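Local structure of beta-galactosidase (Marinomonas sp. ef1, 6Y2K) at residues Ala413-Tyr418 with Ala460-Tyr465; Leu468-Gln473 with Pro478-Arg483; Ser350-Arg355 with Gly360-His365; Ala366-Pro371 with Ala376-Glu381. The protein hydrolyses terminal beta-D-galactosyl residues of beta-galactosides as a cold-active, hexameric glycoside hydrolase of family GH42. One frame throughout, in Å; residues are numbered along the deposited sequence.

How the interactions relate
Along the chain the four contacts follow in series, each closing its own loop before the next opens. Interaction 3 closes a short loop just after the last strand of the TIM barrel, 348-352, and interaction 4 closes the next one, leading into helix 377-395. These two touch, through Trp-354 O with Leu-369 N and Arg-355 NH2 with Pro-371 O, and both also meet a second subunit. Interactions 1 and 2 belong to the trimerisation domain, on the opposite side of the chain's centre; the centres of interactions 1 and 3 lie about 36 Å apart. Interaction 1 spans a longer excursion, and neighbouring strands 412-415 and 467-470 join it to interaction 2.

Interaction 1. Residues Ala413-Tyr418 with Ala460-Tyr465; sequences ALMFDY and APLDMY
Strand residues Ala-413 to Met-415 run past a loop that closes in a type I beta turn, Leu-462 to Tyr-465, with the CA atoms of Ala-413 and Tyr-465 6.3 Å apart and the turn's own bond from Tyr-465 N to Leu-462 O at 3.1 Å. The main side-chain meeting is a CH-pi contact: Ala-413 CB sits over the centre of the Tyr-465 ring, 3.6 Å from its centroid and 13° off the normal. Met-464 CG lies over the opposite face, so the ring is sandwiched between two aliphatic groups. With CG anti to its carbonyl carbon (chi1 -55°), the tyrosine lays its face under the alanine methyl, while its hydroxyl is hydrogen-bonded to Asp-454 of strand 453-456. Farther along, Met-415 bends at chi3 (-75°) and brings its CE methyl to Leu-462 CD2 at 4.2 Å, the two side chains crossing at about a right angle. A serine in place of Tyr-465 would probably leave Ala-413 CB without its aromatic face and Asp-454 without this hydroxyl partner. Leu-468 of the adjoining strand 467-470 packs against both Ala-413 and Leu-462. Apolar packing and a CH-pi contact join strand to loop here, and the one polar end of the tyrosine is satisfied within the same sheet region.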
loop_
_atom_site.group_PDB
_atom_site.type_symbol
_atom_site.label_atom_id
_atom_site.label_comp_id
_atom_site.label_asym_id
_atom_site.label_seq_id
_atom_site.Cartn_x
_atom_site.Cartn_y
_atom_site.Cartn_z
ATOM N N ALA A 413 -0.802 -1.104 -42.699
ATOM C CA ALA A 413 -2.229 -0.798 -42.672
ATOM C C ALA A 413 -2.920 -1.497 -41.500
ATOM O O ALA A 413 -2.664 -2.678 -41.225
ATOM C CB ALA A 413 -2.885 -1.201 -43.984
ATOM N N LEU A 414 -3.783 -0.747 -40.819
ATOM C CA LEU A 414 -4.688 -1.271 -39.799
ATOM C C LEU A 414 -6.106 -1.125 -40.353
ATOM O O LEU A 414 -6.530 -0.018 -40.659
ATOM C CB LEU A 414 -4.520 -0.469 -38.510
ATOM C CG LEU A 414 -5.343 -0.891 -37.282
ATOM C CD1 LEU A 414 -4.668 -0.401 -36.012
ATOM C CD2 LEU A 414 -6.788 -0.395 -37.329
ATOM N N MET A 415 -6.826 -2.231 -40.503
ATOM C CA MET A 415 -8.181 -2.203 -41.070
ATOM C C MET A 415 -9.233 -1.923 -39.994
ATOM O O MET A 415 -9.423 -2.744 -39.081
ATOM C CB MET A 415 -8.499 -3.531 -41.764
ATOM C CG MET A 415 -9.858 -3.593 -42.456
ATOM S SD MET A 415 -10.060 -5.089 -43.446
ATOM C CE MET A 415 -9.010 -4.669 -44.836
ATOM N N PHE A 416 -9.912 -0.778 -40.123
ATOM C CA PHE A 416 -10.994 -0.371 -39.231
ATOM C C PHE A 416 -12.328 -0.441 -39.979
ATOM O O PHE A 416 -12.470 0.154 -41.048
ATOM C CB PHE A 416 -10.760 1.057 -38.737
ATOM C CG PHE A 416 -11.715 1.488 -37.660
ATOM C CD1 PHE A 416 -12.944 2.055 -37.987
ATOM C CD2 PHE A 416 -11.405 1.297 -36.318
ATOM C CE1 PHE A 416 -13.833 2.445 -37.000
ATOM C CE2 PHE A 416 -12.298 1.677 -35.325
ATOM C CZ PHE A 416 -13.512 2.254 -35.666
ATOM N N ASP A 417 -13.291 -1.153 -39.398
ATOM C CA ASP A 417 -14.590 -1.401 -40.014
ATOM C C ASP A 417 -15.695 -0.962 -39.042
ATOM O O ASP A 417 -15.852 -1.562 -37.981
ATOM C CB ASP A 417 -14.705 -2.896 -40.342
ATOM C CG ASP A 417 -15.853 -3.209 -41.280
ATOM O OD1 ASP A 417 -15.654 -3.171 -42.514
ATOM O OD2 ASP A 417 -16.951 -3.518 -40.778
ATOM N N TYR A 418 -16.450 0.082 -39.403
ATOM C CA TYR A 418 -17.565 0.542 -38.559
ATOM C C TYR A 418 -18.609 -0.558 -38.305
ATOM O O TYR A 418 -19.139 -0.671 -37.199
ATOM C CB TYR A 418 -18.216 1.807 -39.132
ATOM C CG TYR A 418 -17.331 3.019 -38.984
ATOM C CD1 TYR A 418 -17.341 3.776 -37.811
ATOM C CD2 TYR A 418 -16.462 3.400 -40.004
ATOM C CE1 TYR A 418 -16.514 4.883 -37.665
ATOM C CE2 TYR A 418 -15.632 4.506 -39.866
ATOM C CZ TYR A 418 -15.663 5.242 -38.693
ATOM O OH TYR A 418 -14.835 6.332 -38.552
ATOM N N ALA A 460 -10.724 -1.405 -49.017
ATOM C CA ALA A 460 -9.539 -0.732 -49.547
ATOM C C ALA A 460 -8.676 -1.691 -50.376
ATOM O O ALA A 460 -8.559 -2.877 -50.030
ATOM C CB ALA A 460 -8.712 -0.140 -48.415
ATOM N N PRO A 461 -8.076 -1.191 -51.477
ATOM C CA PRO A 461 -7.040 -1.998 -52.132
ATOM C C PRO A 461 -5.814 -2.141 -51.218
ATOM O O PRO A 461 -5.446 -1.192 -50.531
ATOM C CB PRO A 461 -6.708 -1.218 -53.417
ATOM C CG PRO A 461 -7.269 0.145 -53.235
ATOM C CD PRO A 461 -8.354 0.068 -52.197
ATOM N N LEU A 462 -5.222 -3.329 -51.217
ATOM C CA LEU A 462 -4.208 -3.716 -50.241
ATOM C C LEU A 462 -2.775 -3.763 -50.785
ATOM O O LEU A 462 -1.831 -3.871 -50.000
ATOM C CB LEU A 462 -4.571 -5.085 -49.675
ATOM C CG LEU A 462 -5.972 -5.245 -49.081
ATOM C CD1 LEU A 462 -6.193 -6.696 -48.672
ATOM C CD2 LEU A 462 -6.181 -4.309 -47.903
ATOM N N ASP A 463 -2.611 -3.654 -52.105
ATOM C CA ASP A 463 -1.311 -3.883 -52.759
ATOM C C ASP A 463 -0.169 -2.949 -52.330
ATOM O O ASP A 463 0.998 -3.330 -52.433
ATOM C CB ASP A 463 -1.460 -3.851 -54.293
ATOM C CG ASP A 463 -1.953 -2.508 -54.810
ATOM O OD1 ASP A 463 -3.181 -2.276 -54.791
ATOM O OD2 ASP A 463 -1.118 -1.678 -55.227
ATOM N N MET A 464 -0.494 -1.745 -51.849
ATOM C CA MET A 464 0.523 -0.794 -51.398
ATOM C C MET A 464 1.030 -1.006 -49.954
ATOM O O MET A 464 1.853 -0.211 -49.489
ATOM C CB MET A 464 0.023 0.651 -51.575
ATOM C CG MET A 464 -1.107 1.096 -50.644
ATOM S SD MET A 464 -2.708 0.336 -51.018
ATOM C CE MET A 464 -3.183 1.267 -52.478
ATOM N N TYR A 465 0.549 -2.040 -49.253
ATOM C CA TYR A 465 0.951 -2.311 -47.861
ATOM C C TYR A 465 1.766 -3.601 -47.717
ATOM O O TYR A 465 1.388 -4.656 -48.234
ATOM C CB TYR A 465 -0.291 -2.362 -46.949
ATOM C CG TYR A 465 -1.132 -1.114 -47.054
ATOM C CD1 TYR A 465 -0.610 0.122 -46.689
ATOM C CD2 TYR A 465 -2.436 -1.155 -47.560
ATOM C CE1 TYR A 465 -1.361 1.280 -46.799
ATOM C CE2 TYR A 465 -3.199 0.002 -47.668
ATOM C CZ TYR A 465 -2.656 1.214 -47.288
ATOM O OH TYR A 465 -3.380 2.372 -47.398
#

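Interaction 2. Residues Leu468-Gln473 with Pro478-Arg483; sequences LVLPAQ and PELQNR
Leu-470, the last residue of strand 467-470, and Gln-473, in the loop beyond it, are the two residues that meet Leu-480 of helix 478-486. Leu-470 points its side chain toward the helix, and its CD1 methyl comes to 4.5 Å from Leu-480 CD2, a loose apolar contact. The chain then turns through Pro-471 and Ala-472, whose side chains face helix 435-448 instead. This strand and helix, with strand 490-493 next to 467-470 in the parallel part of the sheet, form a beta-alpha-beta unit of the trimerisation domain, and Leu-480 is a helix residue that faces the sheet. At Gln-473 the approach is closer: CG lies 3.8 Å from Leu-480 CD2, and NE2 is 4.1 Å from the same methyl. The two side chains come from opposite directions, the glutamine folding at chi2 (61°) after a CG placed anti to its backbone N, which puts its methylene against the leucine and carries the amide alongside. NE2 makes weak hydrogen bonds to Asp-417 OD1 and His-475 O. The backbone N of Gln-473 is bonded to Thr-497 OG1.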
loop_
_atom_site.group_PDB
_atom_site.type_symbol
_atom_site.label_atom_id
_atom_site.label_comp_id
_atom_site.label_asym_id
_atom_site.label_seq_id
_atom_site.Cartn_x
_atom_site.Cartn_y
_atom_site.Cartn_z
ATOM N N LEU A 468 -0.299 -5.846 -42.972
ATOM C CA LEU A 468 -1.728 -5.584 -42.850
ATOM C C LEU A 468 -2.240 -6.235 -41.572
ATOM O O LEU A 468 -2.075 -7.442 -41.395
ATOM C CB LEU A 468 -2.473 -6.177 -44.050
ATOM C CG LEU A 468 -4.008 -6.104 -44.065
ATOM C CD1 LEU A 468 -4.496 -4.673 -43.946
ATOM C CD2 LEU A 468 -4.561 -6.736 -45.332
ATOM N N VAL A 469 -2.875 -5.441 -40.711
ATOM C CA VAL A 469 -3.418 -5.917 -39.446
ATOM C C VAL A 469 -4.926 -5.692 -39.413
ATOM O O VAL A 469 -5.378 -4.572 -39.631
ATOM C CB VAL A 469 -2.760 -5.197 -38.251
ATOM C CG1 VAL A 469 -3.357 -5.689 -36.925
ATOM C CG2 VAL A 469 -1.252 -5.411 -38.274
ATOM N N LEU A 470 -5.688 -6.766 -39.169
ATOM C CA LEU A 470 -7.141 -6.702 -38.964
ATOM C C LEU A 470 -7.399 -6.959 -37.473
ATOM O O LEU A 470 -7.411 -8.115 -37.040
ATOM C CB LEU A 470 -7.891 -7.753 -39.803
ATOM C CG LEU A 470 -7.623 -8.001 -41.299
ATOM C CD1 LEU A 470 -8.870 -8.567 -41.984
ATOM C CD2 LEU A 470 -7.069 -6.828 -42.080
ATOM N N PRO A 471 -7.563 -5.889 -36.665
ATOM C CA PRO A 471 -7.644 -6.128 -35.221
ATOM C C PRO A 471 -8.759 -7.064 -34.791
ATOM O O PRO A 471 -8.545 -7.881 -33.896
ATOM C CB PRO A 471 -7.866 -4.725 -34.648
ATOM C CG PRO A 471 -7.189 -3.838 -35.627
ATOM C CD PRO A 471 -7.491 -4.452 -36.963
ATOM N N ALA A 472 -9.929 -6.931 -35.420
ATOM C CA ALA A 472 -11.115 -7.744 -35.091
ATOM C C ALA A 472 -12.172 -7.584 -36.184
ATOM O O ALA A 472 -13.202 -6.940 -35.994
ATOM C CB ALA A 472 -11.673 -7.347 -33.736
ATOM N N GLN A 473 -11.887 -8.165 -37.345
ATOM C CA GLN A 473 -12.745 -8.002 -38.522
ATOM C C GLN A 473 -13.874 -9.029 -38.419
ATOM O O GLN A 473 -13.822 -10.091 -39.030
ATOM C CB GLN A 473 -11.911 -8.165 -39.802
ATOM C CG GLN A 473 -12.616 -7.778 -41.092
ATOM C CD GLN A 473 -13.060 -6.317 -41.171
ATOM O OE1 GLN A 473 -12.434 -5.458 -40.559
ATOM N NE2 GLN A 473 -14.126 -6.032 -41.895
ATOM N N PRO A 478 -17.333 -11.955 -48.701
ATOM C CA PRO A 478 -16.640 -12.810 -49.679
ATOM C C PRO A 478 -15.614 -12.049 -50.528
ATOM O O PRO A 478 -14.599 -12.622 -50.933
ATOM C CB PRO A 478 -17.788 -13.340 -50.550
ATOM C CG PRO A 478 -18.976 -13.306 -49.646
ATOM C CD PRO A 478 -18.798 -12.068 -48.818
ATOM N N GLU A 479 -15.873 -10.762 -50.751
ATOM C CA GLU A 479 -14.983 -9.942 -51.562
ATOM C C GLU A 479 -13.702 -9.600 -50.785
ATOM O O GLU A 479 -12.602 -9.608 -51.364
ATOM C CB GLU A 479 -15.707 -8.690 -52.079
ATOM C CG GLU A 479 -16.735 -8.979 -53.177
ATOM C CD GLU A 479 -18.061 -9.526 -52.656
ATOM O OE1 GLU A 479 -18.222 -9.656 -51.421
ATOM O OE2 GLU A 479 -18.945 -9.833 -53.481
ATOM N N LEU A 480 -13.830 -9.318 -49.482
ATOM C CA LEU A 480 -12.647 -9.132 -48.643
ATOM C C LEU A 480 -11.820 -10.414 -48.587
ATOM O O LEU A 480 -10.602 -10.356 -48.715
ATOM C CB LEU A 480 -13.000 -8.664 -47.224
ATOM C CG LEU A 480 -11.804 -8.565 -46.254
ATOM C CD1 LEU A 480 -10.703 -7.670 -46.816
ATOM C CD2 LEU A 480 -12.253 -8.073 -44.891
ATOM N N GLN A 481 -12.459 -11.569 -48.424
ATOM C CA GLN A 481 -11.696 -12.823 -48.378
ATOM C C GLN A 481 -10.884 -13.062 -49.664
ATOM O O GLN A 481 -9.742 -13.524 -49.593
ATOM C CB GLN A 481 -12.578 -14.035 -48.056
ATOM C CG GLN A 481 -11.789 -15.303 -47.721
ATOM C CD GLN A 481 -10.818 -15.120 -46.558
ATOM O OE1 GLN A 481 -11.184 -14.579 -45.509
ATOM N NE2 GLN A 481 -9.575 -15.570 -46.742
ATOM N N ASN A 482 -11.461 -12.724 -50.821
ATOM C CA ASN A 482 -10.732 -12.798 -52.103
ATOM C C ASN A 482 -9.500 -11.894 -52.115
ATOM O O ASN A 482 -8.424 -12.322 -52.538
ATOM C CB ASN A 482 -11.635 -12.427 -53.287
ATOM C CG ASN A 482 -12.696 -13.470 -53.569
ATOM O OD1 ASN A 482 -12.496 -14.668 -53.345
ATOM N ND2 ASN A 482 -13.843 -13.015 -54.077
ATOM N N ARG A 483 -9.659 -10.657 -51.645
ATOM C CA ARG A 483 -8.530 -9.730 -51.520
ATOM C C ARG A 483 -7.455 -10.258 -50.556
ATOM O O ARG A 483 -6.267 -10.128 -50.833
ATOM C CB ARG A 483 -8.993 -8.332 -51.096
ATOM C CG ARG A 483 -9.741 -7.563 -52.187
ATOM C CD ARG A 483 -9.964 -6.100 -51.815
ATOM N NE ARG A 483 -10.913 -5.956 -50.708
ATOM C CZ ARG A 483 -12.245 -6.011 -50.807
ATOM N NH1 ARG A 483 -12.998 -5.862 -49.716
ATOM N NH2 ARG A 483 -12.847 -6.221 -51.982
#

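Interaction 3. Residues Ser350-Arg355 with Gly360-His365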
loop_
_atom_site.group_PDB
_atom_site.type_symbol
_atom_site.label_atom_id
_atom_site.label_comp_id
_atom_site.label_asym_id
_atom_site.label_seq_id
_atom_site.Cartn_x
_atom_site.Cartn_y
_atom_site.Cartn_z
ATOM N N SER A 350 -7.228 23.991 -38.913
ATOM C CA SER A 350 -8.062 25.139 -38.580
ATOM C C SER A 350 -8.389 25.139 -37.083
ATOM O O SER A 350 -8.842 24.126 -36.548
ATOM C CB SER A 350 -9.332 25.131 -39.456
ATOM O OG SER A 350 -10.343 25.986 -38.958
ATOM N N TYR A 351 -8.156 26.269 -36.424
ATOM C CA TYR A 351 -8.425 26.393 -34.997
ATOM C C TYR A 351 -9.878 26.782 -34.740
ATOM O O TYR A 351 -10.618 27.102 -35.670
ATOM C CB TYR A 351 -7.486 27.420 -34.361
ATOM C CG TYR A 351 -6.021 27.156 -34.626
ATOM C CD1 TYR A 351 -5.327 26.196 -33.903
ATOM C CD2 TYR A 351 -5.332 27.869 -35.598
ATOM C CE1 TYR A 351 -3.987 25.951 -34.140
ATOM C CE2 TYR A 351 -3.993 27.631 -35.843
ATOM C CZ TYR A 351 -3.326 26.671 -35.112
ATOM O OH TYR A 351 -1.993 26.432 -35.353
ATOM N N PHE A 352 -10.278 26.753 -33.474
ATOM C CA PHE A 352 -11.642 27.101 -33.092
ATOM C C PHE A 352 -11.724 27.463 -31.613
ATOM O O PHE A 352 -11.394 26.652 -30.747
ATOM C CB PHE A 352 -12.598 25.949 -33.406
ATOM C CG PHE A 352 -13.944 26.085 -32.756
ATOM C CD1 PHE A 352 -14.094 25.882 -31.393
ATOM C CD2 PHE A 352 -15.061 26.414 -33.506
ATOM C CE1 PHE A 352 -15.331 26.006 -30.792
ATOM C CE2 PHE A 352 -16.302 26.539 -32.910
ATOM C CZ PHE A 352 -16.437 26.335 -31.550
ATOM N N ARG A 353 -12.167 28.683 -31.331
ATOM C CA ARG A 353 -12.553 29.620 -32.380
ATOM C C ARG A 353 -11.565 30.778 -32.476
ATOM O O ARG A 353 -10.539 30.790 -31.797
ATOM C CB ARG A 353 -13.964 30.153 -32.130
ATOM C CG ARG A 353 -14.376 30.157 -30.667
ATOM C CD ARG A 353 -15.870 30.397 -30.514
ATOM N NE ARG A 353 -16.258 31.730 -30.963
ATOM C CZ ARG A 353 -17.511 32.174 -30.989
ATOM N NH1 ARG A 353 -18.503 31.391 -30.589
ATOM N NH2 ARG A 353 -17.772 33.403 -31.414
ATOM N N TRP A 354 -11.881 31.750 -33.326
ATOM C CA TRP A 354 -11.023 32.914 -33.513
ATOM C C TRP A 354 -10.987 33.778 -32.257
ATOM O O TRP A 354 -9.921 34.216 -31.823
ATOM C CB TRP A 354 -11.497 33.742 -34.709
ATOM C CG TRP A 354 -10.957 35.139 -34.722
ATOM C CD1 TRP A 354 -11.654 36.289 -34.486
ATOM C CD2 TRP A 354 -9.606 35.537 -34.984
ATOM N NE1 TRP A 354 -10.821 37.376 -34.586
ATOM C CE2 TRP A 354 -9.558 36.942 -34.890
ATOM C CE3 TRP A 354 -8.432 34.840 -35.289
ATOM C CZ2 TRP A 354 -8.383 37.663 -35.090
ATOM C CZ3 TRP A 354 -7.267 35.559 -35.486
ATOM C CH2 TRP A 354 -7.251 36.956 -35.387
ATOM N N ARG A 355 -12.158 34.022 -31.679
ATOM C CA ARG A 355 -12.264 34.838 -30.469
ATOM C C ARG A 355 -13.255 34.191 -29.509
ATOM O O ARG A 355 -14.380 33.882 -29.896
ATOM C CB ARG A 355 -12.727 36.240 -30.856
ATOM C CG ARG A 355 -12.826 37.243 -29.718
ATOM C CD ARG A 355 -13.240 38.600 -30.259
ATOM N NE ARG A 355 -13.575 39.528 -29.186
ATOM C CZ ARG A 355 -14.047 40.760 -29.362
ATOM N NH1 ARG A 355 -14.237 41.260 -30.581
ATOM N NH2 ARG A 355 -14.332 41.504 -28.297
ATOM N N GLY A 360 -23.318 32.327 -23.931
ATOM C CA GLY A 360 -23.713 30.978 -24.354
ATOM C C GLY A 360 -22.973 29.842 -23.668
ATOM O O GLY A 360 -22.137 30.070 -22.773
ATOM N N GLN A 361 -23.279 28.618 -24.112
ATOM C CA GLN A 361 -22.790 27.368 -23.501
ATOM C C GLN A 361 -21.257 27.260 -23.467
ATOM O O GLN A 361 -20.683 26.673 -22.543
ATOM C CB GLN A 361 -23.356 26.142 -24.259
ATOM C CG GLN A 361 -24.826 25.811 -24.022
ATOM C CD GLN A 361 -25.821 26.562 -24.918
ATOM O OE1 GLN A 361 -25.566 27.693 -25.354
ATOM N NE2 GLN A 361 -26.971 25.932 -25.182
ATOM N N GLU A 362 -20.608 27.813 -24.490
ATOM C CA GLU A 362 -19.160 27.701 -24.684
ATOM C C GLU A 362 -18.406 28.989 -24.344
ATOM O O GLU A 362 -17.296 29.204 -24.834
ATOM C CB GLU A 362 -18.874 27.259 -26.128
ATOM C CG GLU A 362 -19.353 25.842 -26.411
ATOM C CD GLU A 362 -19.134 25.376 -27.839
ATOM O OE1 GLU A 362 -19.324 24.159 -28.081
ATOM O OE2 GLU A 362 -18.784 26.207 -28.715
ATOM N N GLN A 363 -18.968 29.828 -23.474
ATOM C CA GLN A 363 -18.269 31.050 -23.064
ATOM C C GLN A 363 -16.886 30.799 -22.398
ATOM O O GLN A 363 -16.025 31.682 -22.431
ATOM C CB GLN A 363 -19.169 31.960 -22.201
ATOM C CG GLN A 363 -19.531 31.429 -20.819
ATOM C CD GLN A 363 -20.635 32.235 -20.151
ATOM O OE1 GLN A 363 -20.400 32.907 -19.142
ATOM N NE2 GLN A 363 -21.850 32.181 -20.719
ATOM N N MET A 364 -16.670 29.606 -21.831
ATOM C CA MET A 364 -15.351 29.223 -21.290
ATOM C C MET A 364 -14.437 28.474 -22.280
ATOM O O MET A 364 -13.347 28.042 -21.892
ATOM C CB MET A 364 -15.518 28.383 -20.013
ATOM C CG MET A 364 -16.306 29.065 -18.904
ATOM S SD MET A 364 -15.596 30.635 -18.372
ATOM C CE MET A 364 -14.131 30.082 -17.517
ATOM N N HIS A 365 -14.848 28.342 -23.543
ATOM C CA HIS A 365 -14.025 27.692 -24.572
ATOM C C HIS A 365 -13.077 28.733 -25.172
ATOM O O HIS A 365 -13.529 29.704 -25.766
ATOM C CB HIS A 365 -14.903 27.086 -25.671
ATOM C CG HIS A 365 -14.180 26.155 -26.597
ATOM N ND1 HIS A 365 -13.063 26.529 -27.319
ATOM C CD2 HIS A 365 -14.447 24.875 -26.958
ATOM C CE1 HIS A 365 -12.661 25.512 -28.061
ATOM N NE2 HIS A 365 -13.492 24.502 -27.872
#
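Phe-352 and His-365 meet as a T-shaped (edge-to-face) pair, the phenyl edge directed at the imidazole face, with centroids 5.1 Å apart and planes at 85°. Phe-352 holds CG anti to its backbone N (chi1 166°), which brings CD1 to 3.6 Å from His-365 CE1. The same anti placement in His-365 (chi1 -167°) presents its ring face to that edge. His-365 CE1 is also 3.2 Å from Phe-352 O, a buried atom with no hydrogen-bond partner in the model. Strand 348-352 is the eighth of the TIM barrel, and the loop carrying Glu-362 and His-365 folds back beside its C-terminal end, where active sites of such barrels lie; the peptide bond between Phe-352 and Arg-353 is cis. Glu-362 reaches in extended beyond CG and sets OE2 at the phenyl edge, 3.7 Å from CZ, its carboxylate plane nearly perpendicular to the ring. A glycerol, probably from the crystallisation liquor, is hydrogen-bonded by Glu-362 OE1 and His-365 NE2, consistent with a pocket here. A leucine in place of His-365 would probably deprive the phenyl edge of its aromatic face and the glycerol of its NE2 partner. Trp-183 of a second subunit packs on Glu-362.

Interaction 4. Residues Ala366-Pro371 with Ala376-Glu381; sequences AGLLRP and AEAAKE
One direct backbone hydrogen bond joins the loop to the approach of the helix: Ala-376 N donates to Leu-368 O over 2.8 Å at an angle of 164°, close to straight. A water supplies a second, indirect link. It donates to Gly-367 O at 2.9 Å and accepts from Ala-378 N at 3.0 Å, so a first-turn N-H of the helix is satisfied through solvent. The apolar contacts centre on Leu-368. With CG anti to the carbonyl carbon (chi1 -57°), it sets the CD2 methyl 3.6 Å from Ala-378 CB, and its CB lies 4.5 Å from Ala-379 CB. Ala-376 CB packs loosely on the Arg-370 stem, at 4.3 Å from CG; the guanidinium of that arginine is engaged by Asp-372 in a salt bridge. Methyls also make van der Waals contacts with carbonyl oxygens, Ala-379 CB 3.7 Å from Leu-368 O and Ala-376 CB 3.6 Å from Gly-367 O. The small alanine side chains are consistent with this close approach of helix start and loop backbone. The loop thus lies between the residues following barrel strand 348-352, Arg-353 and Trp-354, whose backbones bond to Leu-368 and Leu-369, and helix 377-395, whose Glu-381 holds Gly-332 N and Arg-335 N around the start of helix 333-343.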
loop_
_atom_site.group_PDB
_atom_site.type_symbol
_atom_site.label_atom_id
_atom_site.label_comp_id
_atom_site.label_asym_id
_atom_site.label_seq_id
_atom_site.Cartn_x
_atom_site.Cartn_y
_atom_site.Cartn_z
ATOM N N ALA A 366 -11.777 28.501 -25.037
ATOM C CA ALA A 366 -10.760 29.436 -25.520
ATOM C C ALA A 366 -10.750 29.599 -27.041
ATOM O O ALA A 366 -11.315 28.795 -27.786
ATOM C CB ALA A 366 -9.384 29.005 -25.038
ATOM N N GLY A 367 -10.116 30.681 -27.479
ATOM C CA GLY A 367 -9.859 30.917 -28.886
ATOM C C GLY A 367 -8.462 31.462 -29.081
ATOM O O GLY A 367 -7.680 31.498 -28.132
ATOM N N LEU A 368 -8.150 31.884 -30.308
ATOM C CA LEU A 368 -6.882 32.577 -30.574
ATOM C C LEU A 368 -6.833 33.914 -29.854
ATOM O O LEU A 368 -5.758 34.353 -29.472
ATOM C CB LEU A 368 -6.634 32.811 -32.070
ATOM C CG LEU A 368 -6.602 31.649 -33.070
ATOM C CD1 LEU A 368 -5.715 31.996 -34.271
ATOM C CD2 LEU A 368 -6.156 30.332 -32.465
ATOM N N LEU A 369 -7.998 34.553 -29.699
ATOM C CA LEU A 369 -8.158 35.764 -28.898
ATOM C C LEU A 369 -9.019 35.505 -27.665
ATOM O O LEU A 369 -9.877 34.624 -27.677
ATOM C CB LEU A 369 -8.843 36.866 -29.718
ATOM C CG LEU A 369 -8.264 37.208 -31.094
ATOM C CD1 LEU A 369 -9.000 38.415 -31.667
ATOM C CD2 LEU A 369 -6.773 37.466 -31.031
ATOM N N ARG A 370 -8.807 36.324 -26.634
ATOM C CA ARG A 370 -9.667 36.358 -25.449
ATOM C C ARG A 370 -10.968 37.104 -25.773
ATOM O O ARG A 370 -11.062 37.755 -26.826
ATOM C CB ARG A 370 -8.961 37.076 -24.301
ATOM C CG ARG A 370 -7.607 36.513 -23.910
ATOM C CD ARG A 370 -7.151 37.080 -22.585
ATOM N NE ARG A 370 -7.159 38.555 -22.522
ATOM C CZ ARG A 370 -6.147 39.345 -22.139
ATOM N NH1 ARG A 370 -4.951 38.858 -21.804
ATOM N NH2 ARG A 370 -6.341 40.662 -22.090
ATOM N N PRO A 371 -11.974 37.042 -24.873
ATOM C CA PRO A 371 -13.221 37.767 -25.161
ATOM C C PRO A 371 -13.062 39.287 -25.387
ATOM O O PRO A 371 -13.893 39.888 -26.073
ATOM C CB PRO A 371 -14.093 37.470 -23.934
ATOM C CG PRO A 371 -13.574 36.172 -23.413
ATOM C CD PRO A 371 -12.089 36.248 -23.636
ATOM N N ALA A 376 -4.494 35.450 -27.187
ATOM C CA ALA A 376 -4.265 34.368 -26.243
ATOM C C ALA A 376 -3.097 33.541 -26.768
ATOM O O ALA A 376 -2.546 33.842 -27.824
ATOM C CB ALA A 376 -5.520 33.512 -26.103
ATOM N N GLU A 377 -2.756 32.480 -26.045
ATOM C CA GLU A 377 -1.533 31.711 -26.304
ATOM C C GLU A 377 -1.452 31.114 -27.717
ATOM O O GLU A 377 -0.373 31.096 -28.321
ATOM C CB GLU A 377 -1.364 30.613 -25.235
ATOM C CG GLU A 377 -0.850 31.117 -23.880
ATOM C CD GLU A 377 -1.851 31.911 -23.025
ATOM O OE1 GLU A 377 -3.043 32.101 -23.389
ATOM O OE2 GLU A 377 -1.424 32.364 -21.942
ATOM N N ALA A 378 -2.577 30.643 -28.251
ATOM C CA ALA A 378 -2.575 30.009 -29.579
ATOM C C ALA A 378 -2.184 30.939 -30.731
ATOM O O ALA A 378 -1.688 30.465 -31.755
ATOM C CB ALA A 378 -3.917 29.364 -29.881
ATOM N N ALA A 379 -2.405 32.244 -30.572
ATOM C CA ALA A 379 -2.078 33.195 -31.634
ATOM C C ALA A 379 -0.574 33.215 -31.917
ATOM O O ALA A 379 -0.153 33.174 -33.075
ATOM C CB ALA A 379 -2.590 34.585 -31.290
ATOM N N LYS A 380 0.227 33.216 -30.855
ATOM C CA LYS A 380 1.685 33.211 -30.979
ATOM C C LYS A 380 2.207 31.866 -31.502
ATOM O O LYS A 380 3.114 31.841 -32.338
ATOM C CB LYS A 380 2.348 33.539 -29.642
ATOM C CG LYS A 380 2.079 34.959 -29.134
ATOM C CD LYS A 380 0.810 35.059 -28.275
ATOM C CE LYS A 380 0.776 36.360 -27.475
ATOM N NZ LYS A 380 0.639 37.576 -28.322
ATOM N N GLU A 381 1.623 30.759 -31.028
ATOM C CA GLU A 381 2.037 29.417 -31.477
ATOM C C GLU A 381 1.700 29.172 -32.952
ATOM O O GLU A 381 2.512 28.595 -33.685
ATOM C CB GLU A 381 1.443 28.316 -30.575
ATOM C CG GLU A 381 1.923 28.418 -29.126
ATOM C CD GLU A 381 1.649 27.192 -28.253
ATOM O OE1 GLU A 381 1.535 26.070 -28.776
ATOM O OE2 GLU A 381 1.571 27.356 -27.011
HETATM O O HOH W 1 -5.286 30.313 -27.036
#